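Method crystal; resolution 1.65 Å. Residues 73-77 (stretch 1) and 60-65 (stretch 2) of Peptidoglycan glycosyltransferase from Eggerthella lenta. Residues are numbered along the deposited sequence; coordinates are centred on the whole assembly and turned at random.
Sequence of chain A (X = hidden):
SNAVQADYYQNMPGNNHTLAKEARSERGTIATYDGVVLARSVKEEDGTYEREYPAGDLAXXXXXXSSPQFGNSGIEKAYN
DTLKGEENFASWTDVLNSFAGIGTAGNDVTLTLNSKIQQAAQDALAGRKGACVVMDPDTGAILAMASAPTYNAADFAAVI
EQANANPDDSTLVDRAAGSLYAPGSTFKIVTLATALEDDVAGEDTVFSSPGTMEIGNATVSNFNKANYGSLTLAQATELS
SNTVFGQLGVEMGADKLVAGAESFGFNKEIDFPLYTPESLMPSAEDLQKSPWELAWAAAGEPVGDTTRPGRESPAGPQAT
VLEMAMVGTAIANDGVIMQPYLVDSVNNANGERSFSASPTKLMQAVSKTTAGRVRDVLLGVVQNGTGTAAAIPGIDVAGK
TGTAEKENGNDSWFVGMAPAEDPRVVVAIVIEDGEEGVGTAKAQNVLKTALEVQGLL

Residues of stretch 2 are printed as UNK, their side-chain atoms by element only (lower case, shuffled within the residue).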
# COMPACT_ATOMS: atom_id res chain seq x y z
N SER A 73 2.58 -5.62 -20.74
CA SER A 73 2.68 -5.49 -19.30
C SER A 73 1.38 -4.88 -18.77
O SER A 73 0.50 -4.49 -19.55
CB SER A 73 3.85 -4.58 -18.92
OG SER A 73 3.61 -3.26 -19.37
N GLY A 74 1.26 -4.80 -17.45
CA GLY A 74 0.11 -4.16 -16.83
C GLY A 74 -1.22 -4.79 -17.22
O GLY A 74 -1.33 -6.01 -17.36
N ILE A 75 -2.24 -3.95 -17.38
CA ILE A 75 -3.58 -4.43 -17.73
C ILE A 75 -3.60 -4.98 -19.16
O ILE A 75 -4.30 -5.95 -19.46
CB ILE A 75 -4.65 -3.32 -17.54
CG1 ILE A 75 -4.83 -3.01 -16.05
CG2 ILE A 75 -5.99 -3.70 -18.18
CD1 ILE A 75 -5.54 -4.10 -15.25
N GLU A 76 -2.80 -4.38 -20.04
CA GLU A 76 -2.68 -4.88 -21.42
C GLU A 76 -2.30 -6.35 -21.45
O GLU A 76 -2.75 -7.12 -22.30
CB GLU A 76 -1.63 -4.08 -22.20
CG GLU A 76 -1.99 -2.62 -22.48
CD GLU A 76 -2.84 -2.44 -23.74
OE1 GLU A 76 -2.66 -1.42 -24.43
OE2 GLU A 76 -3.69 -3.30 -24.03
N LYS A 77 -1.43 -6.74 -20.51
CA LYS A 77 -1.02 -8.13 -20.35
C LYS A 77 -2.09 -8.97 -19.65
O LYS A 77 -2.49 -10.03 -20.15
CB LYS A 77 0.30 -8.21 -19.59
CG LYS A 77 0.83 -9.63 -19.35
CD LYS A 77 2.05 -9.59 -18.44
CE LYS A 77 2.72 -10.94 -18.35
NZ LYS A 77 2.54 -11.55 -17.01
N UNK A 60 0.29 5.06 -15.85
CA UNK A 60 1.12 4.35 -16.83
C UNK A 60 1.47 2.92 -16.45
O UNK A 60 1.38 2.01 -17.28
c UNK A 60 2.40 5.12 -17.12
o UNK A 60 2.07 6.32 -17.78
N UNK A 61 1.90 2.70 -15.21
CA UNK A 61 2.33 1.36 -14.82
C UNK A 61 1.17 0.39 -14.81
O UNK A 61 1.33 -0.78 -15.12
c UNK A 61 5.52 1.90 -13.57
n UNK A 61 6.25 3.06 -13.46
c UNK A 61 4.22 2.23 -13.40
c UNK A 61 5.42 4.06 -13.23
n UNK A 61 4.18 3.59 -13.19
c UNK A 61 2.99 1.39 -13.44
N UNK A 62 -0.00 0.89 -14.42
CA UNK A 62 -1.21 0.07 -14.38
C UNK A 62 -1.68 -0.32 -15.79
O UNK A 62 -1.95 -1.50 -16.05
c UNK A 62 -3.68 0.08 -13.87
c UNK A 62 -2.05 0.81 -12.13
c UNK A 62 -2.35 0.78 -13.63
N UNK A 63 -1.76 0.66 -16.69
CA UNK A 63 -2.26 0.40 -18.03
C UNK A 63 -1.33 -0.56 -18.78
O UNK A 63 -1.79 -1.52 -19.42
c UNK A 63 -2.54 1.71 -18.84
c UNK A 63 -1.28 2.52 -19.06
c UNK A 63 -3.17 1.39 -20.21
N UNK A 64 -0.03 -0.35 -18.64
CA UNK A 64 0.94 -1.18 -19.31
C UNK A 64 1.01 -0.86 -20.79
O UNK A 64 0.51 0.16 -21.25
N UNK A 65 1.63 -1.75 -21.55
CA UNK A 65 1.75 -1.54 -22.98
C UNK A 65 1.47 -2.83 -23.71
O UNK A 65 1.58 -3.92 -23.12
c UNK A 65 5.87 -2.01 -20.87
c UNK A 65 4.28 -1.79 -22.67
c UNK A 65 6.33 -3.19 -21.42
o UNK A 65 7.34 -3.86 -20.78
c UNK A 65 4.76 -2.98 -23.21
c UNK A 65 3.16 -1.03 -23.33
c UNK A 65 5.78 -3.69 -22.59
c UNK A 65 4.85 -1.33 -21.49
O HOH W 1 3.16 -1.86 -16.88

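Position 60 carries one carbon and then one oxygen, an unbranched pair that stays out of reach of stretch 1, and it makes no contact there. A single hydroxyl on CB is serine, Ser 60. Its backbone does the local work: the O of Ser 60 accepts from the N of position 64 at 3.1 Å, a bond that closes the last turn of this helix.

Position 61 has one carbon followed by a five-membered ring of three carbons and two nitrogens, which among the standard residues means an imidazole. The CA-to-CB bond points away from stretch 1; its CB is 7.1 Å from the CA of Gly 74 and the ring lies farther out. This is His 61. What it offers the contact is its carbonyl: water 1 donates to the O of His 61 at 2.8 Å and lies 2.9 Å from the OG of Ser 73, linking the two stretches.

At position 62 three carbons form a fork, one carbon carrying two others, with no polar atom. The CA-to-CB bond again points away, yet one branch comes within 4.0 Å of the CG1 of Ile 75. A fork at CB made of carbon alone is valine, so this is Val 62, and the branch is its CG1. Its backbone also takes part: the N of Ile 75 donates to the O of Val 62 at 2.8 Å.

Position 63 repeats the three-carbon fork; its CA-to-CB bond points away, and its nearest carbon is 4.8 Å from the CG of Glu 76. It is Val 63, and that carbon is its CG2, with chi1 in p where Val 62 has t. The O of Val 63 accepts from the N of Glu 76 at 3.1 Å, with an N-H...O angle of 158°.

Position 64 has no side-chain atoms, so it is glycine, Gly 64. Here the chain leaves helical geometry with positive phi, which already favours glycine, and packing adds a second reason: an ideal CB would sit 1.9 Å from the O of Ser 73. Instead, the CA of Gly 64 makes a CA-H...O contact with that same O at 3.3 Å.

Position 65 shows one carbon, then a six-carbon ring bearing an oxygen. The CA-to-CB bond points away, but the end of the side chain comes nearer, and the CB of Ser 73 lies over the ring face, 4.0 Å from the centroid. A phenol on one carbon is tyrosine, Tyr 65. The N of Ser 73 donates to the O of Tyr 65 at 3.1 Å, while the N of Tyr 65 makes a weak bond to the OG of Ser 73 at 3.3 Å.

The rule is backbone first. Carbonyls at the end of one helix receive successive amides of the other stretch, and the exchange between Ser 73 and Tyr 65 secures the loop beyond. Paired glycines permit this approach: the CA atoms of Gly 74 and Gly 64 are 4.0 Å apart, and an ideal CB on Gly 74 would lie 2.6 Å from the O of Val 62. Side chains fill in around this backbone core: Ser 73 packs over the face of the Tyr 65 ring, and Ile 75 touches Val 62 with a small aliphatic contact.

Stretch 2, residues 60-65: SHVVGY
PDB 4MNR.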